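Local atomic coordinates of possible TctC subunit of the Tripartite Tricarboxylate Transport(TTT) Family (Rhodopseudomonas palustris, PDB entry 6HKE), a protein that binds malate in the periplasm as the substrate-binding protein of a tripartite tricarboxylate transporter, and so probably serves high-affinity uptake of C4-dicarboxylates. Residues 127-130 and 131-135; 157-161 and 162-166; 35-38 and 39-43; 241-244 and 245-249; 291-294 and 295-298. The protein carries 2 engineered substitutions. One frame throughout, in Å; residues are numbered along the deposited sequence.

In the fold
Contacts 1 and 2 form one group: Val-133 CG1 lies 3.7 Å from Val-164 CG2, and Leu-162 at the end of helix 150-162 packs on Ala-130. The other three are linked in a row: Met-41 CE of contact 3 reaches Leu-241 CD2 of contact 4 at 3.7 Å, and Phe-242 of contact 4 packs on Val-294 of contact 5. The centres of contacts 1 and 3 are about 43 Å apart, on opposite sides of the chain's centre. Contact 5 is the most central. The side chains of Glu-297 (contact 5) and Arg-35 (contact 3) both lie about 11 Å from bound D-malate, that of Leu-158 (contact 2) about 14 Å.

Contact 1 (127-130 and 131-135); sequences SEFA and SYVES. Engineered in segment 131-135: Glu-134 (natural residue Lys).
Phe-129 and Val-133, one helical turn apart, make the apolar contact on the inner side of helix 126-136. Their side chains run side by side, and Val-133 CG2 sits over one face of the phenyl ring, 4.0 Å from its centroid and 22° off the normal, a CH-pi contact shifted toward the CE1 rim. The ring comes under that methyl because CG of Phe-129 stands opposite its own backbone N (chi1 176°).

Among the main-chain bonds, Tyr-132 N to Glu-128 O (3.0 Å), Val-133 N to Phe-129 O and Glu-134 N to Ala-130 O (3.0 Å) follow the regular alpha-helical pattern, while Ser-131 N to Ser-127 O is weak.

Serine hydroxyls add to this ladder. Ser-131 OG turns back to Ser-127 O at 3.3 Å, lying above the plane of that carbonyl, and Ser-135 OG reaches Ser-131 O at 2.8 Å, only tilted from its plane. Both hydroxyls thus spend a hydrogen on the carbonyl four residues earlier.

Glu-134, an engineered residue, runs extended beside the Ala-130 carbonyl, with OE2 4.0 Å from Ala-130 CB.

Outside the helix, the Phe-129 ring meets Tyr-188 edge-to-face on strand 188-192 and also touches Tyr-208 on strand 205-210, while Leu-162 of helix 150-162 packs against Phe-129 and Ala-130.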
# COMPACT_ATOMS: atom_id res chain seq x y z
N SER A 127 -4.15 3.15 24.69
CA SER A 127 -5.11 3.08 25.83
C SER A 127 -6.16 4.19 25.70
O SER A 127 -7.33 3.87 25.49
CB SER A 127 -4.38 3.18 27.15
OG SER A 127 -3.70 1.97 27.44
N GLU A 128 -5.74 5.44 25.85
CA GLU A 128 -6.61 6.64 25.76
C GLU A 128 -7.30 6.67 24.39
O GLU A 128 -8.46 7.11 24.31
CB GLU A 128 -5.80 7.93 25.92
CG GLU A 128 -5.24 8.14 27.32
CD GLU A 128 -4.40 9.41 27.45
OE1 GLU A 128 -4.22 10.12 26.43
OE2 GLU A 128 -3.90 9.68 28.58
N PHE A 129 -6.60 6.24 23.34
CA PHE A 129 -7.09 6.31 21.94
C PHE A 129 -8.37 5.47 21.80
O PHE A 129 -9.33 5.98 21.20
CB PHE A 129 -6.00 5.89 20.97
CG PHE A 129 -6.47 5.85 19.54
CD1 PHE A 129 -7.24 4.80 19.08
CD2 PHE A 129 -6.18 6.89 18.67
CE1 PHE A 129 -7.69 4.78 17.77
CE2 PHE A 129 -6.63 6.86 17.36
CZ PHE A 129 -7.39 5.81 16.92
N ALA A 130 -8.36 4.24 22.31
CA ALA A 130 -9.51 3.30 22.29
C ALA A 130 -10.70 3.91 23.05
O ALA A 130 -11.83 3.84 22.53
CB ALA A 130 -9.09 1.97 22.87
N SER A 131 -10.46 4.50 24.22
CA SER A 131 -11.50 5.08 25.12
C SER A 131 -12.18 6.26 24.43
O SER A 131 -13.40 6.39 24.55
CB SER A 131 -10.90 5.50 26.44
OG SER A 131 -10.20 4.41 27.03
N TYR A 132 -11.40 7.07 23.73
CA TYR A 132 -11.85 8.35 23.13
C TYR A 132 -12.62 8.10 21.83
O TYR A 132 -13.55 8.89 21.51
CB TYR A 132 -10.64 9.23 22.84
CG TYR A 132 -10.96 10.60 22.29
CD1 TYR A 132 -11.05 10.81 20.92
CD2 TYR A 132 -11.11 11.68 23.13
CE1 TYR A 132 -11.29 12.08 20.40
CE2 TYR A 132 -11.33 12.95 22.63
CZ TYR A 132 -11.44 13.15 21.27
OH TYR A 132 -11.67 14.40 20.79
N VAL A 133 -12.24 7.07 21.08
CA VAL A 133 -12.98 6.70 19.84
C VAL A 133 -14.27 5.99 20.28
O VAL A 133 -15.33 6.36 19.76
CB VAL A 133 -12.13 5.90 18.83
CG1 VAL A 133 -12.92 5.53 17.58
CG2 VAL A 133 -10.87 6.65 18.44
N GLU A 134 -14.19 5.10 21.28
CA GLU A 134 -15.35 4.41 21.90
C GLU A 134 -16.41 5.43 22.35
O GLU A 134 -17.59 5.07 22.32
CB GLU A 134 -14.91 3.52 23.07
CG GLU A 134 -14.38 2.16 22.62
CD GLU A 134 -13.73 1.27 23.68
OE1 GLU A 134 -14.17 1.33 24.85
OE2 GLU A 134 -12.80 0.51 23.32
N SER A 135 -16.01 6.66 22.71
CA SER A 135 -16.86 7.69 23.38
C SER A 135 -17.36 8.75 22.40
O SER A 135 -18.41 9.36 22.68
CB SER A 135 -16.09 8.33 24.50
OG SER A 135 -15.83 7.39 25.53

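Contact 2 (157-161 and 162-166); sequences LLNRL and LKVDP
A Schellman motif closes helix 150-162: Asn-159, in the last turn, takes the N-H of Val-164 on its backbone carbonyl just before the chain leaves for strand 167-170. Val-164 N lies 2.9 Å from Asn-159 O with an N-H...O angle of 159°, the six-residue bond that defines the motif. The inner bond, Lys-163 N to Arg-160 O, is weak at 3.5 Å. Lys-163 makes the reversal possible by taking left-handed backbone angles (phi 61°). One residue earlier, Leu-162 N still makes the ordinary helical bond to Leu-158 O (2.9 Å).

The side chains follow the same turn. Leu-158 and Leu-162 lie alongside each other and point the same way, touching through their CD1 methyls at 4.0 Å. Asn-159 crosses Val-164 at about a right angle, with OD1 3.8 Å from CG2. Its amide then meets Pro-166 coming from the opposite direction, ND2 resting 3.6 Å from the ring carbon CG. With CG beside the backbone N (chi1 -68°), the asparagine side chain reaches Val-164 and Pro-166 of the departing loop. Val-164 also packs on Val-133 of helix 126-136.

Chemically, the amide of buried Asn-159 lies against the apolar Val-164 and Pro-166, but its OD1 is satisfied by the hydroxyl of Tyr-188 on strand 188-192, which is likely to fix the way the amide is turned.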
# COMPACT_ATOMS: atom_id res chain seq x y z
N LEU A 157 -9.25 -3.31 10.35
CA LEU A 157 -8.62 -4.28 11.27
C LEU A 157 -8.53 -3.65 12.66
O LEU A 157 -8.97 -4.29 13.64
CB LEU A 157 -7.23 -4.68 10.78
CG LEU A 157 -6.51 -5.64 11.72
CD1 LEU A 157 -7.39 -6.85 12.05
CD2 LEU A 157 -5.19 -6.09 11.12
N LEU A 158 -7.96 -2.44 12.73
CA LEU A 158 -7.82 -1.67 13.99
C LEU A 158 -9.20 -1.46 14.64
O LEU A 158 -9.35 -1.83 15.81
CB LEU A 158 -7.11 -0.35 13.66
CG LEU A 158 -6.94 0.63 14.82
CD1 LEU A 158 -5.91 0.14 15.81
CD2 LEU A 158 -6.56 1.99 14.28
N ASN A 159 -10.17 -0.92 13.91
CA ASN A 159 -11.52 -0.61 14.46
C ASN A 159 -12.21 -1.88 14.96
O ASN A 159 -12.87 -1.79 16.01
CB ASN A 159 -12.37 0.16 13.44
CG ASN A 159 -11.84 1.55 13.20
OD1 ASN A 159 -10.92 2.02 13.88
ND2 ASN A 159 -12.41 2.21 12.22
N ARG A 160 -12.05 -3.02 14.28
CA ARG A 160 -12.63 -4.33 14.72
C ARG A 160 -11.92 -4.86 15.97
O ARG A 160 -12.58 -5.51 16.79
CB ARG A 160 -12.55 -5.39 13.63
CG ARG A 160 -13.76 -5.36 12.72
CD ARG A 160 -13.64 -6.32 11.56
NE ARG A 160 -14.62 -5.94 10.55
CZ ARG A 160 -15.50 -6.75 9.99
NH1 ARG A 160 -15.55 -8.03 10.32
NH2 ARG A 160 -16.32 -6.27 9.07
N LEU A 161 -10.61 -4.65 16.07
CA LEU A 161 -9.82 -5.03 17.25
C LEU A 161 -10.29 -4.20 18.45
O LEU A 161 -10.48 -4.80 19.52
CB LEU A 161 -8.33 -4.83 16.95
CG LEU A 161 -7.70 -5.92 16.09
CD1 LEU A 161 -6.27 -5.58 15.71
CD2 LEU A 161 -7.76 -7.27 16.80
N LEU A 162 -10.52 -2.90 18.26
CA LEU A 162 -10.91 -1.95 19.33
C LEU A 162 -12.44 -1.91 19.48
O LEU A 162 -12.91 -1.24 20.40
CB LEU A 162 -10.39 -0.55 19.00
CG LEU A 162 -8.87 -0.36 19.00
CD1 LEU A 162 -8.55 1.07 18.66
CD2 LEU A 162 -8.25 -0.73 20.33
N LYS A 163 -13.18 -2.58 18.60
CA LYS A 163 -14.66 -2.71 18.70
C LYS A 163 -15.29 -1.32 18.63
O LYS A 163 -16.23 -1.05 19.38
CB LYS A 163 -15.04 -3.47 19.97
CG LYS A 163 -14.28 -4.78 20.16
CD LYS A 163 -14.79 -5.69 21.26
CE LYS A 163 -13.77 -6.75 21.63
NZ LYS A 163 -13.11 -7.30 20.41
N VAL A 164 -14.80 -0.48 17.72
CA VAL A 164 -15.37 0.86 17.40
C VAL A 164 -15.69 0.87 15.90
O VAL A 164 -14.94 0.26 15.13
CB VAL A 164 -14.38 1.98 17.78
CG1 VAL A 164 -14.03 1.92 19.27
CG2 VAL A 164 -13.11 1.94 16.94
N ASP A 165 -16.77 1.54 15.51
CA ASP A 165 -17.15 1.72 14.09
C ASP A 165 -17.42 3.20 13.83
O ASP A 165 -18.56 3.59 13.62
CB ASP A 165 -18.34 0.84 13.70
CG ASP A 165 -18.50 0.69 12.20
OD1 ASP A 165 -17.47 0.75 11.48
OD2 ASP A 165 -19.66 0.53 11.75
N PRO A 166 -16.37 4.06 13.82
CA PRO A 166 -16.51 5.45 13.40
C PRO A 166 -16.78 5.57 11.89
O PRO A 166 -16.52 4.62 11.17
CB PRO A 166 -15.15 6.08 13.72
CG PRO A 166 -14.19 4.91 13.70
CD PRO A 166 -14.98 3.71 14.16

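Contact 3 (35-38 and 39-43); sequences RLIT and AEMAK
Arg-35 and Ala-39 open this piece of helix 29-45, the crossover helix of the beta-alpha-beta unit between strands 18-22 and 49-53, with a weak bond from Ala-39 N to Arg-35 O at 3.3 Å. The Arg-35 side chain leaves the contact for a salt bridge with Asp-31. Leu-36 follows, its carbonyl O 4.0 Å from Glu-40 CG, while its side chain packs on helix 266-274. Glu-40 bends at its second torsion (chi2 -73°), and its OE1 receives Lys-43 NZ at 2.7 Å on the syn lone pair. If Glu-40 were a leucine, Lys-43 would probably be left without its charged mate and its long chain set free to turn.

Ile-37 comes next. Its carbonyl takes Met-41 N at 3.0 Å, the donor lying in the carbonyl plane. Ile-37 and Met-41 both pack against helix 249-263.

Last is Thr-38, whose hydroxyl sits between the backbone N and the carbonyl carbon (chi1 61°) and bonds back to Ala-34 O. The Thr-38 side chain packs on Ile-49 and Ile-51 of strand 49-53, and its CG2 methyl lies near Met-41 SD. A weak bond joins Ala-42 N to Thr-38 O. Met-41 brings SD across both residues, 4.0 Å from Ile-37 CG2 and 3.9 Å from Thr-38 CA.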
# COMPACT_ATOMS: atom_id res chain seq x y z
N ARG A 35 6.98 5.48 -9.17
CA ARG A 35 7.73 6.49 -9.95
C ARG A 35 9.23 6.27 -9.75
O ARG A 35 10.00 6.40 -10.72
CB ARG A 35 7.31 7.91 -9.54
CG ARG A 35 6.08 8.38 -10.30
CD ARG A 35 5.56 9.71 -9.81
NE ARG A 35 4.18 9.79 -10.24
CZ ARG A 35 3.78 10.08 -11.47
NH1 ARG A 35 4.67 10.40 -12.41
NH2 ARG A 35 2.49 10.07 -11.75
N LEU A 36 9.61 5.93 -8.53
CA LEU A 36 11.02 5.74 -8.12
C LEU A 36 11.59 4.51 -8.83
O LEU A 36 12.72 4.61 -9.36
CB LEU A 36 11.04 5.61 -6.59
CG LEU A 36 12.38 5.21 -6.00
CD1 LEU A 36 13.45 6.23 -6.39
CD2 LEU A 36 12.27 5.07 -4.48
N ILE A 37 10.84 3.40 -8.87
CA ILE A 37 11.37 2.14 -9.45
C ILE A 37 11.27 2.16 -10.99
O ILE A 37 12.29 1.83 -11.66
CB ILE A 37 10.72 0.91 -8.80
CG1 ILE A 37 11.15 0.80 -7.33
CG2 ILE A 37 11.09 -0.34 -9.56
CD1 ILE A 37 10.30 -0.09 -6.49
N THR A 38 10.13 2.57 -11.54
CA THR A 38 9.87 2.52 -13.00
C THR A 38 10.85 3.42 -13.76
O THR A 38 11.26 2.99 -14.86
CB THR A 38 8.41 2.82 -13.34
OG1 THR A 38 8.08 4.14 -12.88
CG2 THR A 38 7.50 1.77 -12.75
N ALA A 39 11.24 4.59 -13.23
CA ALA A 39 12.25 5.47 -13.88
C ALA A 39 13.56 4.70 -14.08
O ALA A 39 14.11 4.74 -15.20
CB ALA A 39 12.47 6.75 -13.11
N GLU A 40 14.02 3.94 -13.07
CA GLU A 40 15.29 3.17 -13.19
C GLU A 40 15.09 2.00 -14.15
O GLU A 40 16.04 1.69 -14.87
CB GLU A 40 15.80 2.74 -11.81
CG GLU A 40 16.33 3.90 -10.97
CD GLU A 40 17.68 4.48 -11.39
OE1 GLU A 40 18.02 4.39 -12.58
OE2 GLU A 40 18.40 5.02 -10.52
N MET A 41 13.88 1.42 -14.19
CA MET A 41 13.55 0.24 -15.04
C MET A 41 13.82 0.55 -16.53
O MET A 41 14.24 -0.37 -17.24
CB MET A 41 12.09 -0.18 -14.86
CG MET A 41 11.86 -1.10 -13.67
SD MET A 41 10.10 -1.36 -13.27
CE MET A 41 9.61 -2.51 -14.56
N ALA A 42 13.62 1.79 -16.98
CA ALA A 42 13.82 2.18 -18.39
C ALA A 42 15.24 1.80 -18.88
O ALA A 42 15.37 1.48 -20.05
CB ALA A 42 13.54 3.66 -18.56
N LYS A 43 16.24 1.80 -18.00
CA LYS A 43 17.67 1.47 -18.33
C LYS A 43 17.81 0.01 -18.78
O LYS A 43 18.67 -0.26 -19.63
CB LYS A 43 18.58 1.73 -17.13
CG LYS A 43 18.66 3.20 -16.74
CD LYS A 43 19.70 3.47 -15.67
CE LYS A 43 19.67 4.91 -15.19
NZ LYS A 43 20.26 5.05 -13.84

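Contact 4 (241-244 and 245-249); sequences LFAP and RGTPE
Pro-244 and Thr-247 are tied through a single acceptor: the carbonyl oxygen of Pro-244 takes two hydrogen bonds from the same threonine. The side chain gives the shorter one, Thr-247 OG1 lying 2.7 Å from Pro-244 O. The backbone gives the other, Thr-247 N reaching the same oxygen at 3.3 Å with an N-H...O angle of 145°. Both donors stand off the carbonyl plane and approach from the same face of it. The hydroxyl gets there because OG1 lies beside its own backbone N (chi1 -60°), so both polar groups of the residue face one way.

The longer of these bonds closes a type II beta turn from Pro-244 to Thr-247, which carries the chain from strand 236-244 toward helix 249-263. Gly-246 holds the third position with a positive phi of 90°, where a residue without a side chain fits easily. Its N-H has a weak bond to Thr-103 OG1.

Two carbons also lie close to the hydroxyl oxygen. Ala-243 CB lies 3.3 Å from Thr-247 OG1, and Pro-244 CD is 3.5 Å from that oxygen. A valine replacing Thr-247 would probably cost Pro-244 O its shorter bond and press a methyl on that oxygen instead. Arg-245, in the second position, sends its NH1 to the carbonyl of Phe-102 on strand 102-118.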
# COMPACT_ATOMS: atom_id res chain seq x y z
N LEU A 241 4.23 -5.32 -8.85
CA LEU A 241 4.03 -5.09 -10.30
C LEU A 241 3.40 -6.36 -10.89
O LEU A 241 3.97 -7.43 -10.69
CB LEU A 241 5.38 -4.76 -10.94
CG LEU A 241 5.33 -4.33 -12.40
CD1 LEU A 241 4.50 -3.05 -12.59
CD2 LEU A 241 6.74 -4.13 -12.93
N PHE A 242 2.23 -6.22 -11.53
CA PHE A 242 1.48 -7.29 -12.23
C PHE A 242 1.20 -6.90 -13.68
O PHE A 242 1.16 -5.70 -14.00
CB PHE A 242 0.12 -7.51 -11.56
CG PHE A 242 0.16 -7.77 -10.07
CD1 PHE A 242 0.44 -6.74 -9.18
CD2 PHE A 242 -0.14 -9.02 -9.56
CE1 PHE A 242 0.45 -6.97 -7.81
CE2 PHE A 242 -0.15 -9.24 -8.20
CZ PHE A 242 0.15 -8.22 -7.33
N ALA A 243 0.98 -7.92 -14.52
CA ALA A 243 0.64 -7.82 -15.96
C ALA A 243 -0.71 -8.48 -16.16
O ALA A 243 -1.18 -9.22 -15.29
CB ALA A 243 1.71 -8.48 -16.80
N PRO A 244 -1.39 -8.21 -17.30
CA PRO A 244 -2.65 -8.90 -17.60
C PRO A 244 -2.35 -10.39 -17.65
O PRO A 244 -1.21 -10.75 -17.93
CB PRO A 244 -3.08 -8.29 -18.95
CG PRO A 244 -2.40 -6.94 -18.96
CD PRO A 244 -1.06 -7.19 -18.31
N ARG A 245 -3.34 -11.22 -17.31
CA ARG A 245 -3.16 -12.69 -17.29
C ARG A 245 -2.82 -13.10 -18.72
O ARG A 245 -3.33 -12.48 -19.64
CB ARG A 245 -4.41 -13.38 -16.74
CG ARG A 245 -4.17 -14.83 -16.34
CD ARG A 245 -3.05 -15.00 -15.33
NE ARG A 245 -3.01 -16.36 -14.81
CZ ARG A 245 -2.43 -16.73 -13.67
NH1 ARG A 245 -1.80 -15.85 -12.91
NH2 ARG A 245 -2.48 -18.00 -13.29
N GLY A 246 -1.87 -14.02 -18.89
CA GLY A 246 -1.45 -14.49 -20.22
C GLY A 246 -0.30 -13.68 -20.82
O GLY A 246 0.05 -13.97 -21.97
N THR A 247 0.27 -12.72 -20.09
CA THR A 247 1.48 -11.98 -20.54
C THR A 247 2.59 -13.03 -20.62
O THR A 247 2.84 -13.74 -19.65
CB THR A 247 1.84 -10.79 -19.65
OG1 THR A 247 0.77 -9.85 -19.61
CG2 THR A 247 3.07 -10.05 -20.14
N PRO A 248 3.22 -13.20 -21.81
CA PRO A 248 4.22 -14.24 -22.02
C PRO A 248 5.32 -14.19 -20.95
O PRO A 248 5.75 -13.09 -20.57
CB PRO A 248 4.75 -13.91 -23.42
CG PRO A 248 3.55 -13.31 -24.12
CD PRO A 248 2.94 -12.45 -23.05
N GLU A 249 5.76 -15.38 -20.51
CA GLU A 249 6.78 -15.56 -19.44
C GLU A 249 8.09 -14.85 -19.81
O GLU A 249 8.70 -14.24 -18.95
CB GLU A 249 6.94 -17.03 -19.09
CG GLU A 249 5.68 -17.65 -18.46
CD GLU A 249 4.83 -16.82 -17.49
OE1 GLU A 249 5.16 -16.78 -16.28
OE2 GLU A 249 3.81 -16.22 -17.93

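Contact 5 (291-294 and 295-298); sequences AQLV and QEEI
Gln-292 and Glu-296 cross obliquely on the outer side of helix 287-305, with the amide and carboxylate planes turned 87° apart. Gln-292 NE2 points at Glu-296 OE2 almost in line (173°), but at 3.4 Å the bond is weak. The glutamine gets its amide there by bending at the second torsion (chi2 60°), whereas the glutamate stays extended and leans back over the preceding turn.

Val-294 and Ile-298 also meet at a slant, on the inner side. Val-294 CG1 meets Ile-298 CD1 at 3.8 Å, while Ile-298 CG1 lies close to the carbonyl oxygen of Val-294. Phe-242 and Trp-238 of strand 236-244 pack on Val-294.

The amide of Gln-295 is linked to the other segment by a water, which joins its OE1 to Ala-291 O. This water donates to Ala-291 O at 2.6 Å and to Gln-295 OE1 at 3.2 Å. Because Ala-291 O also takes Gln-295 N (3.1 Å), that carbonyl serves two donors.

Below the side chains the helix is regular: Glu-297 N reaches Leu-293 O at 2.8 Å, and Ile-298 N reaches Val-294 O at 2.9 Å. The buried carboxylate of Glu-297 turns to Trp-238, whose NE1 bonds to OE2, while weaker links run from OE1 to Trp-301 and Arg-300.

The chemistry therefore divides by side. The outward Gln-292 and Glu-296 hold each other loosely, so solvent could probably compete for them, whereas the inward face combines apolar packing with a buried acid whose charge is probably eased chiefly by the Trp-238 indole, with weak help from Trp-301 and Arg-300.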
# COMPACT_ATOMS: atom_id res chain seq x y z
N ALA A 291 3.19 -13.92 -6.21
CA ALA A 291 2.01 -14.82 -6.35
C ALA A 291 1.69 -15.45 -4.99
O ALA A 291 0.47 -15.56 -4.65
CB ALA A 291 2.27 -15.87 -7.40
N GLN A 292 2.73 -15.83 -4.23
CA GLN A 292 2.61 -16.47 -2.89
C GLN A 292 2.10 -15.44 -1.87
O GLN A 292 1.27 -15.83 -1.03
CB GLN A 292 3.93 -17.10 -2.46
CG GLN A 292 3.82 -17.90 -1.17
CD GLN A 292 2.85 -19.05 -1.28
OE1 GLN A 292 2.71 -19.68 -2.32
NE2 GLN A 292 2.18 -19.34 -0.18
N LEU A 293 2.55 -14.18 -1.96
CA LEU A 293 2.08 -13.06 -1.10
C LEU A 293 0.61 -12.79 -1.40
O LEU A 293 -0.14 -12.57 -0.44
CB LEU A 293 2.90 -11.78 -1.35
CG LEU A 293 4.21 -11.65 -0.59
CD1 LEU A 293 4.93 -10.37 -0.98
CD2 LEU A 293 4.00 -11.69 0.92
N VAL A 294 0.21 -12.79 -2.67
CA VAL A 294 -1.23 -12.58 -3.05
C VAL A 294 -2.06 -13.70 -2.40
O VAL A 294 -3.09 -13.38 -1.75
CB VAL A 294 -1.44 -12.50 -4.58
CG1 VAL A 294 -2.91 -12.61 -4.97
CG2 VAL A 294 -0.87 -11.22 -5.16
N GLN A 295 -1.64 -14.96 -2.51
CA GLN A 295 -2.41 -16.12 -1.98
C GLN A 295 -2.57 -15.95 -0.46
O GLN A 295 -3.72 -16.04 0.03
CB GLN A 295 -1.73 -17.44 -2.34
CG GLN A 295 -2.70 -18.60 -2.44
CD GLN A 295 -3.62 -18.50 -3.64
OE1 GLN A 295 -3.27 -17.96 -4.70
NE2 GLN A 295 -4.81 -19.07 -3.48
N GLU A 296 -1.48 -15.67 0.25
CA GLU A 296 -1.45 -15.51 1.73
C GLU A 296 -2.28 -14.30 2.14
O GLU A 296 -3.05 -14.42 3.11
CB GLU A 296 -0.01 -15.38 2.23
CG GLU A 296 0.73 -16.70 2.23
CD GLU A 296 2.24 -16.59 2.38
OE1 GLU A 296 2.77 -15.47 2.18
OE2 GLU A 296 2.88 -17.62 2.68
N GLU A 297 -2.15 -13.17 1.44
CA GLU A 297 -2.94 -11.94 1.75
C GLU A 297 -4.43 -12.24 1.56
O GLU A 297 -5.20 -11.88 2.46
CB GLU A 297 -2.51 -10.74 0.91
CG GLU A 297 -2.58 -9.43 1.68
CD GLU A 297 -1.85 -9.44 3.02
OE1 GLU A 297 -2.52 -9.30 4.06
OE2 GLU A 297 -0.60 -9.58 3.03
N ILE A 298 -4.82 -12.89 0.47
CA ILE A 298 -6.27 -13.20 0.22
C ILE A 298 -6.82 -13.97 1.43
O ILE A 298 -7.89 -13.55 1.92
CB ILE A 298 -6.48 -13.95 -1.11
CG1 ILE A 298 -6.23 -13.04 -2.31
CG2 ILE A 298 -7.86 -14.60 -1.17
CD1 ILE A 298 -6.35 -13.71 -3.67
O HOH W 1 -1.36 -16.08 -6.46